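Long-range contacts in fimbrin (Schizosaccharomyces pombe, PDB 1RT8), which binds and crosslinks actin filaments and works in cell polarity, cytokinesis, mating and spore formation: residues 16-21 with 37-42; 43-48 with 115-120; 484-489 with 507-512. One frame throughout, in Å; residues are numbered along the deposited sequence.

From the N terminus, contact 1 closes first: the loop 37-42 turns back onto helix 11-25, with 15 residues between the two segments. Residue 43 then opens contact 2, which spans 66 residues to bring helix 43-47 against the start of helix 117-131. The two are about 11 Å apart between centres and touch, for example where I18 and I21 reach F44, so together they tie helices 11-25, 43-47 and 117-131 of the first calponin-homology (CH) domain. Contact 3 lies in the fourth CH domain, where the loop before helix 492-496 meets helix 500-511; its centre is about 34 and 27 Å from those of contacts 1 and 2. All three follow in series, none nesting or crossing.

Contact 1: residues 16-21 with 37-42; sequences EFIKHI and INTETF
I18 meets the flat peptide groups of 37-42 at two carbonyls: its CG2 stands above the plane of the I37-N38 peptide, 3.7 Å from I37 O, while its CD1 reaches N38 O at 3.8 Å. The other flat group is the E40 carboxylate, whose OE2 takes a hydrogen bond from T39 OG1 (3.1 Å) on its anti side, 30° out of the carboxylate plane. That same OE2 forms a salt bridge with R15 NE.

The branches of I18 share the work. Chi1 of -65° sets CG1 anti to the carbonyl carbon; the other branch, CG2, then lies anti to the backbone N and touches I37 CB at 4.0 Å, the two isoleucine side chains crossing at about a right angle. T39 adds its methyl, CG2, which packs 3.7 Å from K19 CG and 4.1 Å from I18 CG2, while its OG1 turns to E40. An alanine at T39 would probably leave K19 CG and I18 CG2 without this methyl neighbour and E40 OE2 without its hydroxyl donor.

I18 and I37 also rest on F44 of helix 43-47, placing the contact where the loop after helix 11-25 folds back over it within the first CH domain. No hydrogen bond joins 16-21 to 37-42: the contact is van der Waals. One turn earlier on the helix, R14 weakly hydrogen-bonds T39 O, and R15 probably offsets the E40 charge in part.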
# COMPACT_ATOMS: atom_id res chain seq x y z
N GLU A 16 -19.72 1.61 11.32
CA GLU A 16 -18.46 1.46 12.04
C GLU A 16 -17.31 2.21 11.38
O GLU A 16 -16.53 2.86 12.08
CB GLU A 16 -18.11 -0.03 12.18
CG GLU A 16 -19.17 -0.86 12.91
CD GLU A 16 -19.64 -0.22 14.22
OE1 GLU A 16 -18.79 0.29 14.98
OE2 GLU A 16 -20.85 -0.23 14.49
N PHE A 17 -17.19 2.14 10.06
CA PHE A 17 -16.11 2.85 9.37
C PHE A 17 -16.21 4.35 9.65
O PHE A 17 -15.21 5.01 9.94
CB PHE A 17 -16.15 2.59 7.86
CG PHE A 17 -15.78 1.19 7.47
CD1 PHE A 17 -16.03 0.73 6.18
CD2 PHE A 17 -15.19 0.33 8.39
CE1 PHE A 17 -15.69 -0.57 5.82
CE2 PHE A 17 -14.85 -0.98 8.03
CZ PHE A 17 -15.10 -1.43 6.74
N ILE A 18 -17.42 4.90 9.55
CA ILE A 18 -17.61 6.32 9.81
C ILE A 18 -17.25 6.65 11.25
O ILE A 18 -16.67 7.69 11.53
CB ILE A 18 -19.05 6.75 9.54
CG1 ILE A 18 -19.37 6.58 8.05
CG2 ILE A 18 -19.25 8.19 9.98
CD1 ILE A 18 -20.84 6.77 7.69
N LYS A 19 -17.61 5.75 12.18
CA LYS A 19 -17.29 5.98 13.58
C LYS A 19 -15.78 6.02 13.76
O LYS A 19 -15.25 6.89 14.47
CB LYS A 19 -17.90 4.88 14.46
CG LYS A 19 -19.42 4.88 14.47
CD LYS A 19 -19.98 3.84 15.44
CE LYS A 19 -19.56 4.11 16.88
NZ LYS A 19 -20.26 3.21 17.84
N HIS A 20 -15.08 5.10 13.12
CA HIS A 20 -13.63 5.07 13.22
C HIS A 20 -13.06 6.38 12.66
O HIS A 20 -12.13 6.95 13.22
CB HIS A 20 -13.05 3.88 12.45
CG HIS A 20 -11.57 3.96 12.25
ND1 HIS A 20 -11.00 4.49 11.11
CD2 HIS A 20 -10.54 3.61 13.05
CE1 HIS A 20 -9.68 4.47 11.23
NE2 HIS A 20 -9.38 3.94 12.40
N ILE A 21 -13.64 6.85 11.57
CA ILE A 21 -13.17 8.08 10.95
C ILE A 21 -13.45 9.28 11.86
O ILE A 21 -12.67 10.23 11.91
CB ILE A 21 -13.82 8.30 9.57
CG1 ILE A 21 -13.41 7.17 8.63
CG2 ILE A 21 -13.40 9.65 9.01
CD1 ILE A 21 -14.11 7.19 7.29
N ILE A 37 -19.61 13.09 11.93
CA ILE A 37 -20.42 12.74 10.77
C ILE A 37 -21.47 11.70 11.15
O ILE A 37 -21.16 10.74 11.84
CB ILE A 37 -19.55 12.17 9.62
CG1 ILE A 37 -18.52 13.21 9.19
CG2 ILE A 37 -20.43 11.79 8.43
CD1 ILE A 37 -17.58 12.74 8.12
N ASN A 38 -22.70 11.91 10.69
CA ASN A 38 -23.79 10.98 10.99
C ASN A 38 -23.48 9.58 10.46
O ASN A 38 -23.01 9.42 9.34
CB ASN A 38 -25.10 11.47 10.38
CG ASN A 38 -26.25 10.51 10.62
OD1 ASN A 38 -26.57 10.20 11.76
ND2 ASN A 38 -26.87 10.05 9.54
N THR A 39 -23.76 8.57 11.28
CA THR A 39 -23.49 7.19 10.91
C THR A 39 -24.67 6.50 10.23
O THR A 39 -24.63 5.29 10.00
CB THR A 39 -23.08 6.36 12.14
OG1 THR A 39 -24.19 6.24 13.03
CG2 THR A 39 -21.93 7.04 12.87
N GLU A 40 -25.72 7.25 9.90
CA GLU A 40 -26.90 6.66 9.26
C GLU A 40 -27.35 7.36 7.98
O GLU A 40 -28.54 7.31 7.65
CB GLU A 40 -28.09 6.64 10.23
CG GLU A 40 -27.85 5.97 11.58
CD GLU A 40 -27.33 4.53 11.46
OE1 GLU A 40 -27.85 3.76 10.61
OE2 GLU A 40 -26.41 4.19 12.23
N THR A 41 -26.44 8.00 7.25
CA THR A 41 -26.83 8.70 6.02
C THR A 41 -25.73 8.86 4.97
O THR A 41 -24.56 8.58 5.22
CB THR A 41 -27.38 10.12 6.34
OG1 THR A 41 -26.39 10.84 7.10
CG2 THR A 41 -28.67 10.05 7.14
N PHE A 42 -26.14 9.33 3.78
CA PHE A 42 -25.22 9.58 2.66
C PHE A 42 -24.19 10.61 3.12
O PHE A 42 -23.04 10.58 2.69
CB PHE A 42 -26.00 10.11 1.43
CG PHE A 42 -25.17 10.23 0.14
CD1 PHE A 42 -25.61 9.64 -1.06
CD2 PHE A 42 -23.97 10.94 0.12
CE1 PHE A 42 -24.85 9.74 -2.25
CE2 PHE A 42 -23.20 11.04 -1.08
CZ PHE A 42 -23.65 10.45 -2.25

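Contact 2: residues 43-48 with 115-120; sequences EFFDQC and GREHLI. With SO4 (sulfate ion), chain B.
F45, I120 and E117 bury the most surface here, and the F45 ring is the piece the others surround. Over one of its faces lies E117 CG, 3.7 Å from the ring centroid and 16° off the ring normal, a CH-pi contact. The E117 chain runs on extended, and its carboxylate stacks on the same ring with the planes 20° apart. On that side, out beyond the rim, E117 O lies 3.2 Å from F45 CE2. The opposite face is covered by F44 CD2, over the ring centre. At the edge, near the ring plane, comes I120, whose CG2 is 3.5 Å from F45 CD2. I120 reaches further into 43-48, its CG2 to F44 CE2 at 4.1 Å and its CD1 to C48 CB at 4.0 Å.

G115, in a Schellman motif after the preceding helix, has positive phi, which favours glycine; a CB there would also crowd F45 O. R116 follows at the N-cap of helix 117-131.

Near it a sulfate, probably from the crystallisation liquor, accepts from E117 N (3.2 Å to O1), H118 N (2.9 Å to O2) and weakly R116 NH1 (O4).

No hydrogen bond joins the segments; aromatic face and edge contacts, with I120 against C48, join these two helices of the first CH domain. The anion suggests a locally positive helix start, from the backbone N-H groups of E117 and H118 and probably R116.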
# COMPACT_ATOMS: atom_id res chain seq x y z
N GLU A 43 -24.61 11.51 4.01
CA GLU A 43 -23.74 12.56 4.55
C GLU A 43 -22.26 12.33 4.30
O GLU A 43 -21.59 13.16 3.69
CB GLU A 43 -23.96 12.70 6.06
CG GLU A 43 -25.26 13.34 6.44
CD GLU A 43 -25.32 14.79 6.02
OE1 GLU A 43 -25.34 15.06 4.80
OE2 GLU A 43 -25.34 15.66 6.92
N PHE A 44 -21.77 11.20 4.79
CA PHE A 44 -20.38 10.83 4.67
C PHE A 44 -19.80 10.88 3.25
O PHE A 44 -18.73 11.46 3.04
CB PHE A 44 -20.18 9.42 5.22
CG PHE A 44 -18.79 8.90 5.03
CD1 PHE A 44 -17.72 9.47 5.71
CD2 PHE A 44 -18.54 7.85 4.15
CE1 PHE A 44 -16.42 9.00 5.52
CE2 PHE A 44 -17.25 7.37 3.96
CZ PHE A 44 -16.19 7.95 4.65
N PHE A 45 -20.48 10.27 2.29
CA PHE A 45 -19.96 10.24 0.93
C PHE A 45 -19.88 11.62 0.29
O PHE A 45 -19.00 11.88 -0.53
CB PHE A 45 -20.78 9.27 0.08
CG PHE A 45 -20.81 7.88 0.63
CD1 PHE A 45 -21.90 7.42 1.36
CD2 PHE A 45 -19.71 7.03 0.47
CE1 PHE A 45 -21.90 6.14 1.92
CE2 PHE A 45 -19.70 5.76 1.02
CZ PHE A 45 -20.80 5.31 1.75
N ASP A 46 -20.79 12.51 0.67
CA ASP A 46 -20.77 13.87 0.14
C ASP A 46 -19.59 14.58 0.78
O ASP A 46 -18.92 15.40 0.15
CB ASP A 46 -22.05 14.62 0.47
CG ASP A 46 -23.22 14.17 -0.37
OD1 ASP A 46 -23.09 14.15 -1.61
OD2 ASP A 46 -24.28 13.84 0.22
N GLN A 47 -19.34 14.26 2.04
CA GLN A 47 -18.24 14.85 2.78
C GLN A 47 -16.89 14.36 2.26
O GLN A 47 -15.85 14.94 2.58
CB GLN A 47 -18.36 14.53 4.27
CG GLN A 47 -19.50 15.23 4.97
CD GLN A 47 -19.39 16.73 4.88
OE1 GLN A 47 -18.33 17.30 5.11
NE2 GLN A 47 -20.49 17.39 4.53
N CYS A 48 -16.90 13.28 1.47
CA CYS A 48 -15.66 12.72 0.93
C CYS A 48 -15.28 13.26 -0.44
O CYS A 48 -14.17 13.02 -0.92
CB CYS A 48 -15.77 11.20 0.85
SG CYS A 48 -15.56 10.35 2.45
N GLY A 115 -19.12 11.06 -5.32
CA GLY A 115 -19.61 10.38 -4.13
C GLY A 115 -20.04 8.93 -4.34
O GLY A 115 -20.95 8.47 -3.66
N ARG A 116 -19.39 8.22 -5.26
CA ARG A 116 -19.74 6.82 -5.51
C ARG A 116 -19.61 6.11 -4.17
O ARG A 116 -18.52 6.03 -3.60
CB ARG A 116 -18.76 6.19 -6.51
CG ARG A 116 -18.68 6.88 -7.85
CD ARG A 116 -19.95 6.72 -8.68
NE ARG A 116 -19.63 6.25 -10.02
CZ ARG A 116 -19.63 4.97 -10.39
NH1 ARG A 116 -19.97 4.02 -9.52
NH2 ARG A 116 -19.27 4.64 -11.62
N GLU A 117 -20.73 5.59 -3.66
CA GLU A 117 -20.75 4.93 -2.36
C GLU A 117 -19.94 3.65 -2.21
O GLU A 117 -19.17 3.53 -1.26
CB GLU A 117 -22.19 4.69 -1.93
CG GLU A 117 -22.96 5.98 -1.72
CD GLU A 117 -24.30 5.77 -1.06
OE1 GLU A 117 -24.97 6.78 -0.76
OE2 GLU A 117 -24.68 4.60 -0.84
N HIS A 118 -20.12 2.70 -3.12
CA HIS A 118 -19.39 1.44 -3.04
C HIS A 118 -17.89 1.65 -3.25
O HIS A 118 -17.07 1.09 -2.51
CB HIS A 118 -19.92 0.44 -4.07
CG HIS A 118 -21.24 -0.15 -3.70
ND1 HIS A 118 -21.38 -1.05 -2.66
CD2 HIS A 118 -22.48 0.05 -4.20
CE1 HIS A 118 -22.66 -1.38 -2.54
NE2 HIS A 118 -23.35 -0.72 -3.45
N LEU A 119 -17.54 2.45 -4.25
CA LEU A 119 -16.15 2.73 -4.54
C LEU A 119 -15.49 3.45 -3.36
O LEU A 119 -14.42 3.05 -2.90
CB LEU A 119 -16.05 3.57 -5.81
CG LEU A 119 -16.37 2.80 -7.10
CD1 LEU A 119 -16.65 3.75 -8.24
CD2 LEU A 119 -15.20 1.89 -7.43
N ILE A 120 -16.13 4.49 -2.85
CA ILE A 120 -15.58 5.23 -1.71
C ILE A 120 -15.44 4.34 -0.46
O ILE A 120 -14.38 4.30 0.16
CB ILE A 120 -16.46 6.45 -1.37
CG1 ILE A 120 -16.17 7.58 -2.36
CG2 ILE A 120 -16.20 6.90 0.07
CD1 ILE A 120 -17.03 8.82 -2.16
S SO4 B . -22.29 3.47 -6.33
O1 SO4 B . -23.16 4.38 -5.31
O2 SO4 B . -20.96 3.41 -5.76
O3 SO4 B . -22.84 2.29 -6.47
O4 SO4 B . -22.25 4.28 -7.53

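Contact 3: residues 484-489 with 507-512; sequences LGAVIF and IGSLMA
S509 faces the loop 484-489 with both its side-chain atoms, each meeting a different partner. CB lies 3.6 Å from V487 O. OG touches I488 CG1 at 3.6 Å and A486 CB at 3.9 Å, two carbon contacts rather than polar ones. With chi1 at 81°, OG sits between the backbone N and the carbonyl carbon, and its hydrogen bond goes to F506 O, one turn back in its own helix. The hydroxyl is thus satisfied within the helix.

Beside it, the A486 methyl points at the helix and also meets L510 CD2 at 4.2 Å, so A486 lies against two successive helix residues. A water links the backbones: it accepts from V487 N at 2.9 Å and donates to S509 O at 3.2 Å, the polar bridge in a contact with no direct hydrogen bond between segments.

G485, the Schellman glycine after helix 467-483, turns the chain into this loop. Around the contact, A481 of helix 467-483 is touched by A486, I488 and L510, while L510 also packs on W416 of helix 410-421 and on V447, L448 and I451 of helix 442-451. The loop thus lies against the last turns of helix 500-511.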
# COMPACT_ATOMS: atom_id res chain seq x y z
N LEU A 484 -0.51 15.99 -9.70
CA LEU A 484 -0.50 16.12 -11.16
C LEU A 484 -0.94 14.82 -11.85
O LEU A 484 -1.10 14.78 -13.08
CB LEU A 484 0.90 16.49 -11.65
CG LEU A 484 1.43 17.91 -11.41
CD1 LEU A 484 2.92 17.91 -11.66
CD2 LEU A 484 0.73 18.91 -12.31
N GLY A 485 -1.13 13.77 -11.06
CA GLY A 485 -1.54 12.49 -11.60
C GLY A 485 -0.43 11.47 -11.78
O GLY A 485 -0.64 10.41 -12.36
N ALA A 486 0.76 11.77 -11.27
CA ALA A 486 1.89 10.86 -11.40
C ALA A 486 1.77 9.62 -10.52
O ALA A 486 1.40 9.71 -9.35
CB ALA A 486 3.19 11.59 -11.07
N VAL A 487 2.09 8.46 -11.08
CA VAL A 487 2.05 7.20 -10.35
C VAL A 487 3.48 6.97 -9.87
O VAL A 487 4.37 6.67 -10.67
CB VAL A 487 1.59 6.03 -11.27
CG1 VAL A 487 1.79 4.69 -10.57
CG2 VAL A 487 0.11 6.21 -11.61
N ILE A 488 3.69 7.13 -8.57
CA ILE A 488 5.01 7.01 -7.96
C ILE A 488 5.07 5.93 -6.89
O ILE A 488 4.23 5.89 -5.99
CB ILE A 488 5.41 8.36 -7.33
CG1 ILE A 488 5.36 9.45 -8.40
CG2 ILE A 488 6.79 8.29 -6.71
CD1 ILE A 488 5.45 10.83 -7.86
N PHE A 489 6.07 5.06 -6.98
CA PHE A 489 6.21 3.97 -6.03
C PHE A 489 7.40 4.12 -5.09
O PHE A 489 7.70 3.20 -4.33
CB PHE A 489 6.30 2.63 -6.76
CG PHE A 489 5.05 2.27 -7.51
CD1 PHE A 489 5.07 2.06 -8.88
CD2 PHE A 489 3.84 2.13 -6.83
CE1 PHE A 489 3.91 1.72 -9.57
CE2 PHE A 489 2.66 1.80 -7.52
CZ PHE A 489 2.70 1.59 -8.89
N ILE A 507 11.43 10.53 -12.20
CA ILE A 507 11.47 11.46 -13.32
C ILE A 507 10.63 10.93 -14.48
O ILE A 507 9.90 11.67 -15.13
CB ILE A 507 12.92 11.68 -13.79
CG1 ILE A 507 13.72 12.37 -12.69
CG2 ILE A 507 12.94 12.54 -15.06
CD1 ILE A 507 13.14 13.71 -12.25
N GLY A 508 10.74 9.63 -14.73
CA GLY A 508 9.96 9.05 -15.81
C GLY A 508 8.47 9.20 -15.57
O GLY A 508 7.69 9.39 -16.51
N SER A 509 8.06 9.13 -14.31
CA SER A 509 6.64 9.27 -14.00
C SER A 509 6.20 10.71 -14.28
O SER A 509 5.06 10.94 -14.67
CB SER A 509 6.38 8.93 -12.53
OG SER A 509 6.68 10.03 -11.68
N LEU A 510 7.11 11.67 -14.11
CA LEU A 510 6.78 13.08 -14.35
C LEU A 510 6.67 13.38 -15.84
O LEU A 510 5.84 14.18 -16.27
CB LEU A 510 7.84 14.00 -13.73
CG LEU A 510 8.01 13.95 -12.22
CD1 LEU A 510 8.75 15.19 -11.76
CD2 LEU A 510 6.67 13.87 -11.53
N MET A 511 7.52 12.73 -16.62
CA MET A 511 7.50 12.93 -18.06
C MET A 511 6.18 12.46 -18.65
O MET A 511 5.82 12.84 -19.76
CB MET A 511 8.67 12.18 -18.70
CG MET A 511 10.03 12.76 -18.36
SD MET A 511 11.44 11.89 -19.08
CE MET A 511 11.23 12.36 -20.83
N ALA A 512 5.45 11.64 -17.91
CA ALA A 512 4.18 11.09 -18.38
C ALA A 512 2.90 11.76 -17.89
O ALA A 512 1.81 11.32 -18.25
CB ALA A 512 4.12 9.59 -18.07
O HOH W 1 2.98 8.71 -13.81